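Local coordinates for protein endoglucanase EG-II (Hypocrea jecorina, PDB 3QR3) that hydrolyses internal beta-1,4-glucosidic bonds of cellulose, as an endoglucanase whose catalytic domain is a TIM barrel of glycosyl hydrolase family 5, at residues Q88-Q91 with G92-L96; Q163-V166 with T167-N171; H151-I155 with N156-A160. All coordinates share one frame; numbering follows the deposited sequence.

Contact 1: Q88-Q91 with G92-L96; sequences QLVQ and GCLSL
The C-terminal turns of helix 80-95 bring Val90 and Gln91 against Leu94 and Ser95, one turn on. Gln91 O takes two donors from the same residue. Ser95 N reaches it at 2.8 Å, and Ser95 OG also at 2.8 Å. The two come from opposite faces of the carbonyl plane, with the hydroxyl 40° out of it. Ser95 OG stands anti to its own carbonyl carbon (chi1 -71°), which turns the hydroxyl back along the helix. Leu94 N bonds to Val90 O at 2.9 Å, in the carbonyl plane. This helix is one of those packed outside the parallel strands of the TIM barrel. Its inner side carries Leu89, Val90 and Cys93, which meet Leu62 and Phe60 of strand 59-64. Cys93 SG is joined to Cys100 SG in a disulfide, which ties the helix end to strand 99-104. Val90 and Leu94 lie side by side, with Val90 CG1 3.9 Å from Leu94 CD1. The same methyl, Leu94 CD1, sits 3.6 Å from Gln91 OE1. The Gln91 chain bends at chi2 (-51°), which brings the amide obliquely up to this methyl. Gln91 NE2 bonds to Asp87 and Gln139.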
loop_
_atom_site.group_PDB
_atom_site.type_symbol
_atom_site.label_atom_id
_atom_site.label_comp_id
_atom_site.label_asym_id
_atom_site.label_seq_id
_atom_site.Cartn_x
_atom_site.Cartn_y
_atom_site.Cartn_z
ATOM N N GLN A 88 -15.779 4.027 5.619
ATOM C CA GLN A 88 -15.716 5.355 6.221
ATOM C C GLN A 88 -14.314 5.925 6.069
ATOM O O GLN A 88 -14.143 7.117 5.823
ATOM C CB GLN A 88 -16.107 5.339 7.710
ATOM C CG GLN A 88 -17.573 5.078 7.978
ATOM C CD GLN A 88 -17.863 4.923 9.469
ATOM O OE1 GLN A 88 -17.175 5.496 10.311
ATOM N NE2 GLN A 88 -18.882 4.147 9.792
ATOM N N LEU A 89 -13.310 5.076 6.230
ATOM C CA LEU A 89 -11.929 5.528 6.098
ATOM C C LEU A 89 -11.621 5.834 4.618
ATOM O O LEU A 89 -10.987 6.839 4.288
ATOM C CB LEU A 89 -10.971 4.475 6.662
ATOM C CG LEU A 89 -9.486 4.841 6.683
ATOM C CD1 LEU A 89 -9.260 6.069 7.558
ATOM C CD2 LEU A 89 -8.662 3.655 7.172
ATOM N N VAL A 90 -12.107 4.976 3.734
ATOM C CA VAL A 90 -11.958 5.189 2.291
ATOM C C VAL A 90 -12.573 6.513 1.819
ATOM O O VAL A 90 -11.926 7.284 1.115
ATOM C CB VAL A 90 -12.581 4.025 1.480
ATOM C CG1 VAL A 90 -12.471 4.289 -0.025
ATOM C CG2 VAL A 90 -11.908 2.711 1.839
ATOM N N GLN A 91 -13.821 6.773 2.207
ATOM C CA GLN A 91 -14.478 8.020 1.828
ATOM C C GLN A 91 -13.805 9.242 2.450
ATOM O O GLN A 91 -13.753 10.301 1.836
ATOM C CB GLN A 91 -15.974 7.987 2.157
ATOM C CG GLN A 91 -16.743 6.882 1.435
ATOM C CD GLN A 91 -16.489 6.872 -0.073
ATOM O OE1 GLN A 91 -16.377 7.921 -0.704
ATOM N NE2 GLN A 91 -16.388 5.678 -0.648
ATOM N N GLY A 92 -13.265 9.093 3.654
ATOM C CA GLY A 92 -12.581 10.200 4.292
ATOM C C GLY A 92 -11.369 10.595 3.474
ATOM O O GLY A 92 -11.059 11.775 3.293
ATOM N N CYS A 93 -10.682 9.582 2.971
ATOM C CA CYS A 93 -9.517 9.784 2.123
ATOM C C CYS A 93 -9.933 10.432 0.796
ATOM O O CYS A 93 -9.343 11.419 0.355
ATOM C CB CYS A 93 -8.841 8.430 1.881
ATOM S SG CYS A 93 -7.577 8.438 0.626
ATOM N N LEU A 94 -10.974 9.889 0.177
ATOM C CA LEU A 94 -11.434 10.392 -1.123
ATOM C C LEU A 94 -12.005 11.813 -1.032
ATOM O O LEU A 94 -11.898 12.588 -1.973
ATOM C CB LEU A 94 -12.485 9.450 -1.720
ATOM C CG LEU A 94 -12.057 8.039 -2.129
ATOM C CD1 LEU A 94 -13.281 7.237 -2.479
ATOM C CD2 LEU A 94 -11.073 8.066 -3.308
ATOM N N SER A 95 -12.608 12.140 0.105
ATOM C CA SER A 95 -13.224 13.450 0.315
ATOM C C SER A 95 -12.209 14.575 0.317
ATOM O O SER A 95 -12.554 15.738 0.110
ATOM C CB SER A 95 -14.006 13.468 1.630
ATOM O OG SER A 95 -15.177 12.666 1.532
ATOM N N LEU A 96 -10.955 14.218 0.563
ATOM C CA LEU A 96 -9.863 15.178 0.591
ATOM C C LEU A 96 -9.253 15.376 -0.796
ATOM O O LEU A 96 -8.255 16.076 -0.941
ATOM C CB LEU A 96 -8.790 14.691 1.567
ATOM C CG LEU A 96 -9.231 14.710 3.030
ATOM C CD1 LEU A 96 -8.329 13.826 3.873
ATOM C CD2 LEU A 96 -9.238 16.142 3.550
#

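Contact 2: Q163-V166 with T167-N171; sequences QEVV and TAIRN
Gln163 O is gripped twice by Thr167. The backbone Thr167 N donates to it at 2.9 Å, with an N-H...O angle of 164°. Thr167 OG1 donates to the same oxygen, also at 2.9 Å, from the opposite face of the carbonyl plane. The hydroxyl stands 37° out of that plane. It gets there because OG1 is anti to the carbonyl carbon of Thr167 (chi1 -55°), so it leans back toward the preceding turn. The Gln163 side chain bends at chi2 and carries its amide round toward the same hydroxyl, with Gln163 NE2 3.2 Å from Thr167 OG1. Gln163 NE2 is hydrogen-bonded to Thr205 O. A valine in place of Thr167 would probably leave Gln163 O with the backbone donor alone on this turn and put a methyl close to the Gln163 amide. On the buried side the contact is apolar: Val165 CG1 meets Ile169 CD1 at 3.8 Å. Ile169 N bonds to Val165 O at 2.9 Å, and Ile169 CG1 lies 3.3 Å from that oxygen. Arg170 CG packs 3.4 Å from Val166 O, beside the bond from Arg170 N to it. The guanidinium is held by the backbone: Arg170 NH1 bonds to Ala174 O and Gln177 O, past the helix end. Helix 155-171 lies on the outside of the TIM barrel. Val165 faces Phe125 and Trp129 of helix 122-136. Val166 and Ile169 rest on Ile179 of strand 179-182, and Val166 and Arg170 also touch Leu214 of strand 214-219.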
loop_
_atom_site.group_PDB
_atom_site.type_symbol
_atom_site.label_atom_id
_atom_site.label_comp_id
_atom_site.label_asym_id
_atom_site.label_seq_id
_atom_site.Cartn_x
_atom_site.Cartn_y
_atom_site.Cartn_z
ATOM N N GLN A 163 -3.480 -11.828 -12.758
ATOM C CA GLN A 163 -4.230 -11.600 -13.997
ATOM C C GLN A 163 -5.733 -11.844 -13.803
ATOM O O GLN A 163 -6.568 -11.066 -14.268
ATOM C CB GLN A 163 -3.692 -12.486 -15.131
ATOM C CG GLN A 163 -4.491 -12.401 -16.430
ATOM C CD GLN A 163 -4.405 -11.025 -17.088
ATOM O OE1 GLN A 163 -3.443 -10.718 -17.797
ATOM N NE2 GLN A 163 -5.421 -10.190 -16.853
ATOM N N GLU A 164 -6.082 -12.931 -13.122
ATOM C CA GLU A 164 -7.487 -13.214 -12.839
ATOM C C GLU A 164 -8.124 -12.081 -12.009
ATOM O O GLU A 164 -9.276 -11.709 -12.213
ATOM C CB GLU A 164 -7.638 -14.557 -12.109
ATOM C CG GLU A 164 -7.390 -15.808 -12.973
ATOM C CD GLU A 164 -8.012 -17.060 -12.354
ATOM O OE1 GLU A 164 -9.032 -16.925 -11.635
ATOM O OE2 GLU A 164 -7.488 -18.175 -12.584
ATOM N N VAL A 165 -7.377 -11.536 -11.065
ATOM C CA VAL A 165 -7.896 -10.416 -10.273
ATOM C C VAL A 165 -8.116 -9.171 -11.135
ATOM O O VAL A 165 -9.186 -8.565 -11.106
ATOM C CB VAL A 165 -6.979 -10.091 -9.082
ATOM C CG1 VAL A 165 -7.422 -8.800 -8.388
ATOM C CG2 VAL A 165 -6.996 -11.255 -8.097
ATOM N N VAL A 166 -7.113 -8.795 -11.918
ATOM C CA VAL A 166 -7.279 -7.649 -12.818
ATOM C C VAL A 166 -8.506 -7.823 -13.725
ATOM O O VAL A 166 -9.298 -6.898 -13.912
ATOM C CB VAL A 166 -6.025 -7.395 -13.671
ATOM C CG1 VAL A 166 -6.347 -6.423 -14.810
ATOM C CG2 VAL A 166 -4.896 -6.848 -12.794
ATOM N N THR A 167 -8.680 -9.020 -14.268
ATOM C CA THR A 167 -9.836 -9.276 -15.117
ATOM C C THR A 167 -11.132 -9.094 -14.337
ATOM O O THR A 167 -12.090 -8.500 -14.835
ATOM C CB THR A 167 -9.783 -10.681 -15.729
ATOM O OG1 THR A 167 -8.541 -10.838 -16.423
ATOM C CG2 THR A 167 -10.951 -10.898 -16.702
ATOM N N ALA A 168 -11.156 -9.588 -13.104
ATOM C CA ALA A 168 -12.357 -9.462 -12.281
ATOM C C ALA A 168 -12.676 -8.003 -11.979
ATOM O O ALA A 168 -13.839 -7.592 -11.994
ATOM C CB ALA A 168 -12.217 -10.255 -10.996
ATOM N N ILE A 169 -11.641 -7.222 -11.700
ATOM C CA ILE A 169 -11.843 -5.834 -11.315
ATOM C C ILE A 169 -12.425 -5.049 -12.494
ATOM O O ILE A 169 -13.364 -4.279 -12.331
ATOM C CB ILE A 169 -10.520 -5.194 -10.860
ATOM C CG1 ILE A 169 -10.055 -5.830 -9.545
ATOM C CG2 ILE A 169 -10.664 -3.685 -10.739
ATOM C CD1 ILE A 169 -8.721 -5.320 -9.057
ATOM N N ARG A 170 -11.866 -5.264 -13.679
ATOM C CA ARG A 170 -12.319 -4.570 -14.880
ATOM C C ARG A 170 -13.735 -5.000 -15.287
ATOM O O ARG A 170 -14.569 -4.160 -15.636
ATOM C CB ARG A 170 -11.338 -4.799 -16.039
ATOM C CG ARG A 170 -9.933 -4.220 -15.828
ATOM C CD ARG A 170 -9.953 -2.728 -15.477
ATOM N NE ARG A 170 -8.604 -2.158 -15.479
ATOM C CZ ARG A 170 -8.229 -1.073 -14.804
ATOM N NH1 ARG A 170 -9.089 -0.418 -14.034
ATOM N NH2 ARG A 170 -6.981 -0.650 -14.885
ATOM N N ASN A 171 -13.990 -6.308 -15.253
ATOM C CA ASN A 171 -15.305 -6.850 -15.584
ATOM C C ASN A 171 -16.404 -6.401 -14.626
ATOM O O ASN A 171 -17.580 -6.415 -14.984
ATOM C CB ASN A 171 -15.268 -8.384 -15.632
ATOM C CG ASN A 171 -14.557 -8.921 -16.874
ATOM O OD1 ASN A 171 -14.208 -8.177 -17.785
ATOM N ND2 ASN A 171 -14.339 -10.225 -16.901
#

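Contact 3: H151-I155 with N156-A160; sequences HDVNI and NTWAA
Asn154 is the N-cap of helix 155-171, and its side chain caps Thr157. Asn154 OD1 accepts from Thr157 N at 3.0 Å, a nearly straight N-H...O approach of 167°. The donor lies above the amide plane, 41° out of it. Asn156 N is also close to Asn154 OD1, at 2.9 Å, but its bond is bent and weak. Asn156 ND2 adds another weak bond to the same oxygen. Asn154 CG is anti to the backbone N (chi1 -178°), and this swings the amide oxygen over the first turn, where it meets two backbone N-H groups. Two backbone bonds then begin the helix. Trp158 N bonds to Asn154 O at 2.9 Å, and Ala159 N bonds to Ile155 O at 3.0 Å. The apolar contacts converge on Trp158. Val153 CG2 touches Trp158 CB at 3.9 Å. Ile155 CD1 meets the indole at its edge, 4.0 Å from Trp158 CD1, and the two side chains cross at about a right angle. The indole nitrogen, Trp158 NE1, bonds to Pro182 O. On the loop side, Val153 O accepts a hydrogen bond from Asn184 ND2. The contact joins the loop after strand 142-145 to the start of helix 155-171 in the TIM barrel. Ile155 and Ala159 pack on Ala200 of helix 197-201, where Ile155 also touches Ser197, and Val153 touches Arg109 of strand 109-110.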
loop_
_atom_site.group_PDB
_atom_site.type_symbol
_atom_site.label_atom_id
_atom_site.label_comp_id
_atom_site.label_asym_id
_atom_site.label_seq_id
_atom_site.Cartn_x
_atom_site.Cartn_y
_atom_site.Cartn_z
ATOM N N HIS A 151 5.400 -13.431 -0.734
ATOM C CA HIS A 151 6.747 -13.930 -0.501
ATOM C C HIS A 151 6.758 -15.451 -0.553
ATOM O O HIS A 151 5.781 -16.100 -0.180
ATOM C CB HIS A 151 7.280 -13.452 0.849
ATOM C CG HIS A 151 6.499 -13.961 2.027
ATOM N ND1 HIS A 151 6.812 -15.137 2.674
ATOM C CD2 HIS A 151 5.421 -13.452 2.671
ATOM C CE1 HIS A 151 5.961 -15.330 3.670
ATOM N NE2 HIS A 151 5.112 -14.318 3.696
ATOM N N ASP A 152 7.874 -16.007 -1.004
ATOM C CA ASP A 152 8.028 -17.447 -1.079
ATOM C C ASP A 152 6.837 -18.093 -1.784
ATOM O O ASP A 152 6.330 -19.113 -1.338
ATOM C CB ASP A 152 8.198 -18.018 0.331
ATOM C CG ASP A 152 9.287 -17.297 1.118
ATOM O OD1 ASP A 152 10.471 -17.439 0.750
ATOM O OD2 ASP A 152 8.961 -16.588 2.098
ATOM N N VAL A 153 6.379 -17.486 -2.877
ATOM C CA VAL A 153 5.367 -18.124 -3.715
ATOM C C VAL A 153 5.960 -18.453 -5.090
ATOM O O VAL A 153 7.029 -17.955 -5.439
ATOM C CB VAL A 153 4.112 -17.236 -3.884
ATOM C CG1 VAL A 153 3.565 -16.805 -2.518
ATOM C CG2 VAL A 153 4.425 -16.012 -4.753
ATOM N N ASN A 154 5.283 -19.314 -5.847
ATOM C CA ASN A 154 5.634 -19.553 -7.248
ATOM C C ASN A 154 5.205 -18.335 -8.049
ATOM O O ASN A 154 4.009 -18.060 -8.173
ATOM C CB ASN A 154 4.922 -20.811 -7.775
ATOM C CG ASN A 154 5.302 -21.144 -9.224
ATOM O OD1 ASN A 154 5.155 -20.320 -10.128
ATOM N ND2 ASN A 154 5.784 -22.361 -9.442
ATOM N N ILE A 155 6.172 -17.593 -8.579
ATOM C CA ILE A 155 5.861 -16.338 -9.240
ATOM C C ILE A 155 5.033 -16.518 -10.510
ATOM O O ILE A 155 4.264 -15.627 -10.880
ATOM C CB ILE A 155 7.139 -15.510 -9.558
ATOM C CG1 ILE A 155 6.754 -14.082 -9.955
ATOM C CG2 ILE A 155 7.954 -16.172 -10.655
ATOM C CD1 ILE A 155 5.966 -13.342 -8.902
ATOM N N ASN A 156 5.184 -17.657 -11.183
ATOM C CA ASN A 156 4.435 -17.895 -12.412
ATOM C C ASN A 156 2.964 -18.076 -12.085
ATOM O O ASN A 156 2.091 -17.468 -12.699
ATOM C CB ASN A 156 4.961 -19.132 -13.156
ATOM C CG ASN A 156 6.429 -19.019 -13.509
ATOM O OD1 ASN A 156 6.811 -18.227 -14.370
ATOM N ND2 ASN A 156 7.262 -19.811 -12.845
ATOM N N THR A 157 2.696 -18.917 -11.097
ATOM C CA THR A 157 1.327 -19.127 -10.656
ATOM C C THR A 157 0.730 -17.845 -10.073
ATOM O O THR A 157 -0.415 -17.501 -10.368
ATOM C CB THR A 157 1.260 -20.273 -9.643
ATOM O OG1 THR A 157 1.943 -21.403 -10.193
ATOM C CG2 THR A 157 -0.184 -20.646 -9.339
ATOM N N TRP A 158 1.513 -17.127 -9.268
ATOM C CA TRP A 158 1.050 -15.841 -8.716
ATOM C C TRP A 158 0.639 -14.829 -9.805
ATOM O O TRP A 158 -0.413 -14.192 -9.702
ATOM C CB TRP A 158 2.092 -15.233 -7.762
ATOM C CG TRP A 158 1.679 -13.895 -7.185
ATOM C CD1 TRP A 158 2.312 -12.695 -7.355
ATOM C CD2 TRP A 158 0.538 -13.627 -6.357
ATOM N NE1 TRP A 158 1.641 -11.705 -6.678
ATOM C CE2 TRP A 158 0.548 -12.248 -6.062
ATOM C CE3 TRP A 158 -0.486 -14.421 -5.834
ATOM C CZ2 TRP A 158 -0.429 -11.648 -5.278
ATOM C CZ3 TRP A 158 -1.457 -13.819 -5.054
ATOM C CH2 TRP A 158 -1.418 -12.447 -4.783
ATOM N N ALA A 159 1.457 -14.680 -10.848
ATOM C CA ALA A 159 1.119 -13.769 -11.947
ATOM C C ALA A 159 -0.218 -14.112 -12.609
ATOM O O ALA A 159 -0.969 -13.220 -13.000
ATOM C CB ALA A 159 2.236 -13.753 -13.003
ATOM N N ALA A 160 -0.501 -15.406 -12.756
ATOM C CA ALA A 160 -1.788 -15.857 -13.275
ATOM C C ALA A 160 -2.920 -15.425 -12.346
ATOM O O ALA A 160 -3.951 -14.922 -12.797
ATOM C CB ALA A 160 -1.793 -17.381 -13.450
#

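How the contacts relate
From the N terminus, contact 1 comes first, at the end of helix 80-95 just before strand 99-104. Contact 3 follows, where the loop after strand 142-145 turns into helix 155-171. Contact 2 lies further along that helix and runs to its last residue, before strand 179-182. All three are local and in series: none nests in or crosses another, and none closes a long loop. Contacts 2 and 3 share a helix, their centres about 17 Å apart. Contacts 1 and 3 are on opposite sides of the chain's centre, with centres about 32 Å apart. They shape two of the outer helices of one TIM barrel: the end of helix 80-95 and the start and end of helix 155-171.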